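Local atomic coordinates of translation initiation factor eIF-2B (Pyrococcus horikoshii, PDB entry 1VB5), a protein that probably catalyses the exchange of GDP for GTP on translation initiation factor 2. Residues E87-R90 with R91-E94; G172-C175 with R176-S179; R127-E131 with R132-F136. All coordinates share one frame; numbering follows the deposited sequence.

Contact 1 of 3, residues E87-R90 with R91-E94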
ATOM      1  N   GLU B  87      16.736  34.834  -1.693  1.00 30.33           N
ATOM      2  CA  GLU B  87      15.819  35.107  -0.596  1.00 28.94           C
ATOM      3  C   GLU B  87      14.831  33.953  -0.448  1.00 23.26           C
ATOM      4  O   GLU B  87      14.454  33.595   0.665  1.00 24.01           O
ATOM      5  CB  GLU B  87      15.053  36.408  -0.826  1.00 27.91           C
ATOM      6  CG  GLU B  87      14.428  36.950   0.449  1.00 36.39           C
ATOM      7  CD  GLU B  87      13.361  37.995   0.184  1.00 53.14           C
ATOM      8  OE1 GLU B  87      13.591  38.885  -0.665  1.00 57.39           O
ATOM      9  OE2 GLU B  87      12.293  37.930   0.836  1.00 53.44           O
ATOM     10  N   PHE B  88      14.405  33.382  -1.572  1.00 23.58           N
ATOM     11  CA  PHE B  88      13.478  32.253  -1.536  1.00 28.58           C
ATOM     12  C   PHE B  88      14.173  31.131  -0.766  1.00 30.95           C
ATOM     13  O   PHE B  88      13.593  30.528   0.139  1.00 33.51           O
ATOM     14  CB  PHE B  88      13.142  31.772  -2.949  1.00 30.04           C
ATOM     15  CG  PHE B  88      11.995  30.793  -2.999  1.00 33.38           C
ATOM     16  CD1 PHE B  88      10.681  31.242  -3.047  1.00 32.99           C
ATOM     17  CD2 PHE B  88      12.230  29.420  -2.951  1.00 34.99           C
ATOM     18  CE1 PHE B  88       9.612  30.338  -3.045  1.00 34.75           C
ATOM     19  CE2 PHE B  88      11.170  28.509  -2.947  1.00 31.66           C
ATOM     20  CZ  PHE B  88       9.861  28.970  -2.994  1.00 30.60           C
ATOM     21  N   LEU B  89      15.429  30.872  -1.117  1.00 27.44           N
ATOM     22  CA  LEU B  89      16.205  29.835  -0.450  1.00 31.60           C
ATOM     23  C   LEU B  89      16.328  30.116   1.046  1.00 34.46           C
ATOM     24  O   LEU B  89      16.192  29.210   1.871  1.00 32.39           O
ATOM     25  CB  LEU B  89      17.597  29.722  -1.083  1.00 28.83           C
ATOM     26  CG  LEU B  89      17.626  29.146  -2.504  1.00 37.43           C
ATOM     27  CD1 LEU B  89      19.051  29.160  -3.054  1.00 39.97           C
ATOM     28  CD2 LEU B  89      17.084  27.727  -2.487  1.00 33.66           C
ATOM     29  N   ARG B  90      16.579  31.374   1.399  1.00 31.97           N
ATOM     30  CA  ARG B  90      16.706  31.741   2.802  1.00 31.55           C
ATOM     31  C   ARG B  90      15.383  31.510   3.527  1.00 28.70           C
ATOM     32  O   ARG B  90      15.365  31.056   4.671  1.00 23.46           O
ATOM     33  CB  ARG B  90      17.113  33.209   2.942  1.00 36.44           C
ATOM     34  CG  ARG B  90      17.471  33.619   4.361  1.00 37.16           C
ATOM     35  CD  ARG B  90      17.613  35.134   4.471  1.00 51.39           C
ATOM     36  NE  ARG B  90      16.349  35.810   4.187  1.00 55.39           N
ATOM     37  CZ  ARG B  90      15.246  35.670   4.918  1.00 58.66           C
ATOM     38  NH1 ARG B  90      15.246  34.881   5.988  1.00 54.45           N
ATOM     39  NH2 ARG B  90      14.135  36.308   4.571  1.00 60.00           N
ATOM     40  N   ARG B  91      14.275  31.828   2.861  1.00 25.99           N
ATOM     41  CA  ARG B  91      12.962  31.637   3.468  1.00 27.43           C
ATOM     42  C   ARG B  91      12.630  30.156   3.654  1.00 26.11           C
ATOM     43  O   ARG B  91      12.062  29.778   4.676  1.00 28.69           O
ATOM     44  CB  ARG B  91      11.872  32.314   2.634  1.00 24.82           C
ATOM     45  CG  ARG B  91      11.930  33.837   2.653  1.00 32.76           C
ATOM     46  CD  ARG B  91      10.688  34.442   2.015  1.00 39.41           C
ATOM     47  NE  ARG B  91      10.745  35.903   1.971  1.00 55.16           N
ATOM     48  CZ  ARG B  91       9.724  36.682   1.620  1.00 60.10           C
ATOM     49  NH1 ARG B  91       8.559  36.142   1.285  1.00 62.36           N
ATOM     50  NH2 ARG B  91       9.866  38.001   1.601  1.00 61.41           N
ATOM     51  N   MET B  92      12.984  29.319   2.679  1.00 24.17           N
ATOM     52  CA  MET B  92      12.713  27.886   2.794  1.00 28.63           C
ATOM     53  C   MET B  92      13.407  27.327   4.026  1.00 28.39           C
ATOM     54  O   MET B  92      12.787  26.646   4.843  1.00 32.15           O
ATOM     55  CB  MET B  92      13.214  27.114   1.568  1.00 25.80           C
ATOM     56  CG  MET B  92      12.537  27.455   0.262  1.00 28.95           C
ATOM     57  SD  MET B  92      12.918  26.247  -1.042  1.00 40.93           S
ATOM     58  CE  MET B  92      14.645  25.989  -0.822  1.00 42.17           C
ATOM     59  N   GLU B  93      14.699  27.619   4.151  1.00 28.75           N
ATOM     60  CA  GLU B  93      15.494  27.142   5.277  1.00 32.47           C
ATOM     61  C   GLU B  93      14.913  27.610   6.611  1.00 28.14           C
ATOM     62  O   GLU B  93      14.801  26.831   7.558  1.00 23.48           O
ATOM     63  CB  GLU B  93      16.945  27.623   5.136  1.00 34.69           C
ATOM     64  CG  GLU B  93      17.931  26.957   6.094  1.00 54.69           C
ATOM     65  CD  GLU B  93      17.965  27.596   7.481  1.00 67.81           C
ATOM     66  OE1 GLU B  93      18.535  26.974   8.409  1.00 67.48           O
ATOM     67  OE2 GLU B  93      17.436  28.721   7.642  1.00 71.42           O
ATOM     68  N   GLU B  94      14.540  28.882   6.680  1.00 26.76           N
ATOM     69  CA  GLU B  94      13.976  29.439   7.901  1.00 25.33           C
ATOM     70  C   GLU B  94      12.631  28.783   8.195  1.00 24.65           C
ATOM     71  O   GLU B  94      12.320  28.457   9.345  1.00 22.89           O
ATOM     72  CB  GLU B  94      13.794  30.951   7.751  1.00 28.22           C
ATOM     73  CG  GLU B  94      13.300  31.646   9.005  1.00 45.72           C
ATOM     74  CD  GLU B  94      13.159  33.150   8.821  1.00 57.34           C
ATOM     75  OE1 GLU B  94      14.154  33.803   8.427  1.00 63.05           O
ATOM     76  OE2 GLU B  94      12.054  33.680   9.070  1.00 60.04           O
TER
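Within the long helix 78-106, Glu-87 pairs with Arg-91 and Arg-90 with Glu-94, each four residues on. The two salt bridges follow one another on the more exposed side of the helix. OE2 of Glu-87 makes both polar contacts of the first. It forms a salt bridge with Arg-91 NH2. The same OE2 lies 2.8 Å from Arg-91 NE. Both bonds are bent and weak; the carboxylate and guanidinium planes stand 54° apart. Glu-87 carries CG anti to its backbone N (chi1 -162°) and then runs extended, which sends the carboxylate across the stretched chain of Arg-91. In the second pair Arg-90 and Glu-94 run side by side. Here NH1 of Arg-90 reaches Glu-94 OE1 at 2.9 Å, close to the guanidinium plane, again by a weak bond. The apolar side is held by Met-92. Its SD comes within 3.4 Å of Phe-88 CE2, a Met-aromatic contact approached obliquely. A bend at chi3 brings Met-92 CE against Leu-89 CD2, also at 3.4 Å, which is tight for two carbons. Under the side chains the backbone bonds run from i+4 N-H to i C=O. One example is Met-92 N to Phe-88 O at 2.9 Å. Leu-89 and Met-92 pack on helix 21-38. Phe-88 meets the ring of Phe-71 on helix 63-71, which Glu-87 and Arg-91 also touch. Apolar residues packed on neighbouring helices, with i to i+4 ion pairs on the more exposed side, are typical of an amphipathic helix among packed helices.

Contact 2 of 3, residues G172-C175 with R176-S179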
ATOM      1  N   GLY B 172      -2.353  -0.241   7.248  1.00 15.42           N
ATOM      2  CA  GLY B 172      -3.554  -0.449   8.042  1.00 12.63           C
ATOM      3  C   GLY B 172      -3.295  -1.280   9.285  1.00 16.77           C
ATOM      4  O   GLY B 172      -3.904  -1.055  10.331  1.00 23.66           O
ATOM      5  N   LEU B 173      -2.397  -2.253   9.183  1.00 20.61           N
ATOM      6  CA  LEU B 173      -2.070  -3.093  10.328  1.00 21.88           C
ATOM      7  C   LEU B 173      -1.301  -2.300  11.377  1.00 20.59           C
ATOM      8  O   LEU B 173      -1.415  -2.563  12.570  1.00 18.70           O
ATOM      9  CB  LEU B 173      -1.218  -4.284   9.896  1.00 27.87           C
ATOM     10  CG  LEU B 173      -1.929  -5.397   9.132  1.00 32.77           C
ATOM     11  CD1 LEU B 173      -0.895  -6.225   8.377  1.00 24.23           C
ATOM     12  CD2 LEU B 173      -2.740  -6.256  10.112  1.00 25.30           C
ATOM     13  N   PHE B 174      -0.511  -1.331  10.935  1.00 19.46           N
ATOM     14  CA  PHE B 174       0.260  -0.554  11.889  1.00 26.17           C
ATOM     15  C   PHE B 174      -0.279   0.795  12.400  1.00 24.86           C
ATOM     16  O   PHE B 174       0.248   1.276  13.400  1.00 25.65           O
ATOM     17  CB  PHE B 174       1.698  -0.385  11.382  1.00 20.67           C
ATOM     18  CG  PHE B 174       2.502  -1.660  11.410  1.00 19.89           C
ATOM     19  CD1 PHE B 174       2.407  -2.587  10.375  1.00 21.62           C
ATOM     20  CD2 PHE B 174       3.333  -1.947  12.490  1.00 23.94           C
ATOM     21  CE1 PHE B 174       3.130  -3.785  10.411  1.00 21.13           C
ATOM     22  CE2 PHE B 174       4.063  -3.142  12.540  1.00 27.15           C
ATOM     23  CZ  PHE B 174       3.960  -4.062  11.497  1.00 24.81           C
ATOM     24  N   CYS B 175      -1.287   1.420  11.765  1.00 28.81           N
ATOM     25  CA  CYS B 175      -1.795   2.695  12.327  1.00 42.09           C
ATOM     26  C   CYS B 175      -2.171   2.277  13.752  1.00 38.68           C
ATOM     27  O   CYS B 175      -1.930   3.008  14.713  1.00 48.69           O
ATOM     28  CB  CYS B 175      -3.067   3.274  11.617  1.00 34.90           C
ATOM     29  SG  CYS B 175      -2.917   4.498  10.235  1.00 62.14           S
ATOM     30  N   ARG B 176      -2.732   1.073  13.864  1.00 32.87           N
ATOM     31  CA  ARG B 176      -3.146   0.486  15.137  1.00 37.05           C
ATOM     32  C   ARG B 176      -2.118   0.639  16.259  1.00 40.05           C
ATOM     33  O   ARG B 176      -2.473   0.960  17.391  1.00 44.55           O
ATOM     34  CB  ARG B 176      -3.448  -1.007  14.943  1.00 38.48           C
ATOM     35  CG  ARG B 176      -4.879  -1.301  14.507  1.00 50.35           C
ATOM     36  CD  ARG B 176      -5.020  -2.645  13.798  1.00 53.90           C
ATOM     37  NE  ARG B 176      -4.299  -3.726  14.465  1.00 56.47           N
ATOM     38  CZ  ARG B 176      -4.425  -5.014  14.152  1.00 59.53           C
ATOM     39  NH1 ARG B 176      -5.250  -5.391  13.183  1.00 58.29           N
ATOM     40  NH2 ARG B 176      -3.721  -5.929  14.804  1.00 64.35           N
ATOM     41  N   GLU B 177      -0.849   0.403  15.941  1.00 30.31           N
ATOM     42  CA  GLU B 177       0.224   0.499  16.925  1.00 32.03           C
ATOM     43  C   GLU B 177       0.672   1.945  17.147  1.00 25.49           C
ATOM     44  O   GLU B 177       1.189   2.287  18.205  1.00 24.73           O
ATOM     45  CB  GLU B 177       1.428  -0.329  16.459  1.00 34.94           C
ATOM     46  CG  GLU B 177       1.072  -1.714  15.938  1.00 50.50           C
ATOM     47  CD  GLU B 177       0.583  -2.654  17.027  1.00 64.18           C
ATOM     48  OE1 GLU B 177       0.079  -3.747  16.682  1.00 68.95           O
ATOM     49  OE2 GLU B 177       0.710  -2.307  18.224  1.00 68.94           O
ATOM     50  N   ALA B 178       0.478   2.787  16.139  1.00 21.20           N
ATOM     51  CA  ALA B 178       0.892   4.182  16.222  1.00 23.38           C
ATOM     52  C   ALA B 178       0.028   4.983  17.175  1.00 22.70           C
ATOM     53  O   ALA B 178      -1.105   4.601  17.461  1.00 25.86           O
ATOM     54  CB  ALA B 178       0.852   4.819  14.838  1.00 23.76           C
ATOM     55  N   SER B 179       0.570   6.092  17.667  1.00 20.45           N
ATOM     56  CA  SER B 179      -0.164   6.974  18.566  1.00 19.80           C
ATOM     57  C   SER B 179      -0.390   8.298  17.837  1.00 20.07           C
ATOM     58  O   SER B 179      -1.184   9.141  18.271  1.00 23.54           O
ATOM     59  CB  SER B 179       0.636   7.224  19.842  1.00 23.69           C
ATOM     60  OG  SER B 179       1.853   7.885  19.544  1.00 26.46           O
TER
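Gly-172 meets Arg-176 through its carbonyl O, which lies 4.0 Å from Arg-176 CD. Leu-173 comes next. Its O sits 3.5 Å from Arg-176 CB, and the aliphatic part of the arginine runs on past this carbonyl. The Leu-173 and Arg-176 side chains lie alongside each other, pointing the same way. Leu-173 CD2 ends 4.1 Å from Arg-176 NH1, and the leucine also packs on Phe-251 of the second subunit. At Phe-174, in the C-terminal part of helix 171-175, the carbonyl O accepts two backbone bonds. Ala-178 N donates in the carbonyl plane at 3.1 Å from Phe-174 O. Glu-177 N comes at 2.9 Å from the same O, but from well above that plane. These i+4 and i+3 bonds carry a last helical turn into the loop that leads to strand 180-183, part of the mostly parallel sheet of a Rossmann-like alpha/beta fold. The Phe-174 ring is crossed obliquely by Glu-177, whose CG lies 4.1 Å from ring atom CD2. The glutamate bends at chi2 (-69°), and its carboxylate plane stands 61° from the ring. Farther out, the ring reaches Ile-114 of strand 111-115 and Ile-166 of strand 163-166. Ala-178 packs on the same Ile-114. Cys-175 SG forms a disulfide with Cys-207, which ties this helix to helix 200-209.

Contact 3 of 3, residues R127-E131 with R132-F136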
ATOM      1  N   ARG B 127      13.953  14.682  14.085  1.00 21.37           N
ATOM      2  CA  ARG B 127      15.283  14.915  14.631  1.00 23.06           C
ATOM      3  C   ARG B 127      15.281  15.959  15.744  1.00 24.78           C
ATOM      4  O   ARG B 127      15.979  15.803  16.750  1.00 23.25           O
ATOM      5  CB  ARG B 127      16.238  15.349  13.519  1.00 22.63           C
ATOM      6  CG  ARG B 127      16.725  14.202  12.651  1.00 21.93           C
ATOM      7  CD  ARG B 127      17.586  14.693  11.501  1.00 19.86           C
ATOM      8  NE  ARG B 127      18.308  13.582  10.892  1.00 19.54           N
ATOM      9  CZ  ARG B 127      18.867  13.619   9.688  1.00 18.06           C
ATOM     10  NH1 ARG B 127      18.788  14.716   8.948  1.00 16.30           N
ATOM     11  NH2 ARG B 127      19.499  12.548   9.222  1.00 21.72           N
ATOM     12  N   THR B 128      14.502  17.022  15.561  1.00 24.15           N
ATOM     13  CA  THR B 128      14.424  18.075  16.565  1.00 24.90           C
ATOM     14  C   THR B 128      13.796  17.529  17.845  1.00 28.52           C
ATOM     15  O   THR B 128      14.203  17.894  18.950  1.00 27.25           O
ATOM     16  CB  THR B 128      13.587  19.278  16.064  1.00 25.73           C
ATOM     17  OG1 THR B 128      14.229  19.869  14.925  1.00 21.59           O
ATOM     18  CG2 THR B 128      13.448  20.333  17.166  1.00 17.17           C
ATOM     19  N   ALA B 129      12.809  16.650  17.698  1.00 26.76           N
ATOM     20  CA  ALA B 129      12.146  16.069  18.862  1.00 29.70           C
ATOM     21  C   ALA B 129      13.129  15.200  19.640  1.00 29.32           C
ATOM     22  O   ALA B 129      13.149  15.220  20.872  1.00 27.13           O
ATOM     23  CB  ALA B 129      10.931  15.236  18.427  1.00 28.84           C
ATOM     24  N   LYS B 130      13.939  14.433  18.916  1.00 28.45           N
ATOM     25  CA  LYS B 130      14.929  13.571  19.555  1.00 30.74           C
ATOM     26  C   LYS B 130      15.997  14.417  20.244  1.00 23.53           C
ATOM     27  O   LYS B 130      16.461  14.082  21.330  1.00 24.72           O
ATOM     28  CB  LYS B 130      15.603  12.665  18.523  1.00 31.07           C
ATOM     29  CG  LYS B 130      16.686  11.780  19.128  1.00 39.75           C
ATOM     30  CD  LYS B 130      17.830  11.549  18.147  1.00 54.54           C
ATOM     31  CE  LYS B 130      18.458  12.874  17.700  1.00 54.64           C
ATOM     32  NZ  LYS B 130      19.678  12.685  16.864  1.00 45.05           N
ATOM     33  N   GLU B 131      16.384  15.511  19.602  1.00 25.31           N
ATOM     34  CA  GLU B 131      17.396  16.397  20.160  1.00 32.18           C
ATOM     35  C   GLU B 131      16.908  17.045  21.451  1.00 35.80           C
ATOM     36  O   GLU B 131      17.714  17.505  22.258  1.00 40.81           O
ATOM     37  CB  GLU B 131      17.784  17.474  19.140  1.00 32.71           C
ATOM     38  CG  GLU B 131      18.432  16.915  17.872  1.00 47.14           C
ATOM     39  CD  GLU B 131      18.714  17.984  16.820  1.00 56.61           C
ATOM     40  OE1 GLU B 131      19.477  18.932  17.116  1.00 61.73           O
ATOM     41  OE2 GLU B 131      18.176  17.877  15.696  1.00 55.72           O
ATOM     42  N   ARG B 132      15.592  17.073  21.649  1.00 30.06           N
ATOM     43  CA  ARG B 132      15.024  17.661  22.854  1.00 26.82           C
ATOM     44  C   ARG B 132      14.710  16.592  23.886  1.00 30.98           C
ATOM     45  O   ARG B 132      13.937  16.815  24.817  1.00 35.71           O
ATOM     46  CB  ARG B 132      13.768  18.467  22.524  1.00 26.81           C
ATOM     47  CG  ARG B 132      14.059  19.706  21.695  1.00 28.93           C
ATOM     48  CD  ARG B 132      12.793  20.455  21.345  1.00 30.06           C
ATOM     49  NE  ARG B 132      13.070  21.592  20.476  1.00 29.89           N
ATOM     50  CZ  ARG B 132      12.132  22.347  19.911  1.00 34.08           C
ATOM     51  NH1 ARG B 132      10.843  22.086  20.121  1.00 29.84           N
ATOM     52  NH2 ARG B 132      12.483  23.361  19.132  1.00 30.64           N
ATOM     53  N   LYS B 133      15.314  15.424  23.700  1.00 27.87           N
ATOM     54  CA  LYS B 133      15.170  14.301  24.619  1.00 30.82           C
ATOM     55  C   LYS B 133      13.815  13.606  24.703  1.00 30.99           C
ATOM     56  O   LYS B 133      13.510  12.958  25.704  1.00 29.75           O
ATOM     57  CB  LYS B 133      15.607  14.726  26.026  1.00 38.11           C
ATOM     58  CG  LYS B 133      17.061  15.176  26.126  1.00 41.63           C
ATOM     59  CD  LYS B 133      18.017  14.104  25.619  1.00 42.40           C
ATOM     60  CE  LYS B 133      19.470  14.438  25.964  1.00 44.15           C
ATOM     61  NZ  LYS B 133      19.909  15.754  25.439  1.00 35.23           N
ATOM     62  N   LYS B 134      12.995  13.730  23.668  1.00 33.64           N
ATOM     63  CA  LYS B 134      11.711  13.043  23.685  1.00 31.75           C
ATOM     64  C   LYS B 134      11.949  11.606  23.234  1.00 29.64           C
ATOM     65  O   LYS B 134      12.700  11.365  22.295  1.00 24.23           O
ATOM     66  CB  LYS B 134      10.708  13.747  22.764  1.00 29.72           C
ATOM     67  CG  LYS B 134      10.149  15.016  23.387  1.00 26.84           C
ATOM     68  CD  LYS B 134       9.191  15.751  22.485  1.00 27.63           C
ATOM     69  CE  LYS B 134       8.588  16.949  23.227  1.00 29.80           C
ATOM     70  NZ  LYS B 134       7.739  17.798  22.346  1.00 29.45           N
ATOM     71  N   ARG B 135      11.340  10.649  23.926  1.00 31.32           N
ATOM     72  CA  ARG B 135      11.511   9.247  23.560  1.00 35.61           C
ATOM     73  C   ARG B 135      10.344   8.786  22.708  1.00 35.61           C
ATOM     74  O   ARG B 135       9.180   8.970  23.076  1.00 31.63           O
ATOM     75  CB  ARG B 135      11.616   8.357  24.806  1.00 44.11           C
ATOM     76  CG  ARG B 135      12.908   8.529  25.601  1.00 50.05           C
ATOM     77  CD  ARG B 135      12.775   9.599  26.668  1.00 57.85           C
ATOM     78  NE  ARG B 135      12.594   9.037  28.008  1.00 63.06           N
ATOM     79  CZ  ARG B 135      11.589   8.244  28.376  1.00 67.00           C
ATOM     80  NH1 ARG B 135      10.649   7.901  27.502  1.00 72.81           N
ATOM     81  NH2 ARG B 135      11.517   7.797  29.624  1.00 61.96           N
ATOM     82  N   PHE B 136      10.660   8.179  21.567  1.00 30.94           N
ATOM     83  CA  PHE B 136       9.635   7.699  20.658  1.00 26.49           C
ATOM     84  C   PHE B 136      10.220   6.718  19.652  1.00 29.62           C
ATOM     85  O   PHE B 136      11.439   6.546  19.572  1.00 30.83           O
ATOM     86  CB  PHE B 136       9.002   8.887  19.928  1.00 21.27           C
ATOM     87  CG  PHE B 136       9.988   9.718  19.153  1.00 23.01           C
ATOM     88  CD1 PHE B 136      10.367   9.355  17.867  1.00 16.68           C
ATOM     89  CD2 PHE B 136      10.552  10.860  19.720  1.00 23.90           C
ATOM     90  CE1 PHE B 136      11.292  10.114  17.153  1.00 26.46           C
ATOM     91  CE2 PHE B 136      11.478  11.627  19.015  1.00 21.46           C
ATOM     92  CZ  PHE B 136      11.850  11.255  17.730  1.00 21.00           C
TER
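Ala-129 CB lies 3.7 Å from Phe-136 CE2, where the chain folds back against helix 120-131. The edge of the same ring is turned to the helix backbone, with CE2 also 3.7 Å from Lys-130 N. Phe-136 reaches there with CG between its backbone N and carbonyl carbon (chi1 58°). Nearby, Thr-128 CG2 sits over one face of the Arg-132 guanidinium, 3.6 Å from Arg-132 NE. The extended arginine lies alongside the threonine. Behind these contacts a Schellman motif ends the helix and turns the chain back, which brings Phe-136 to Ala-129. Lys-134 N bonds to Ala-129 O at 3.2 Å, and Lys-133 N to Lys-130 O at 3.0 Å. Lys-133, with phi 69°, is the C-prime residue. Arg-132 N also bonds to Ala-129 O, from the opposite face of the carbonyl plane to Lys-134 N. An alanine at Phe-136 would take the ring away from Ala-129, Ile-107 and Ile-161 and would probably leave a gap between the end of helix 120-131 and the start of strand 136-141. The chemistry implies a helix end whose last carbonyls are capped by backbone N-H groups. The basic ends bond farther out: Arg-132 NH2 to Ser-101 OG, Lys-134 NZ to Ala-104 O and Ile-107 O, at or just past the C-terminal end of helix 78-106, and Lys-130 NZ to Ser-159 O.

Contact 2 is the most buried of the three, contact 1 is partly buried, and contact 3 lies at the surface. Contact 1 sits inside one helix and has ion pairs on the more exposed side beside apolar packing. Contacts 2 and 3 both lie where a helix gives way to a loop before a parallel strand of the same sheet, and there backbone bonds dominate. They differ in their surroundings: contact 2 has a disulfide and lies against the second subunit, while contact 3 has a Schellman motif and touches no other chain. Helix 78-106 carries contact 1 and, farther along, packs against contact 3. Contacts 1 and 2 lie on opposite sides of the chain's centre, about 35 Å apart between centres.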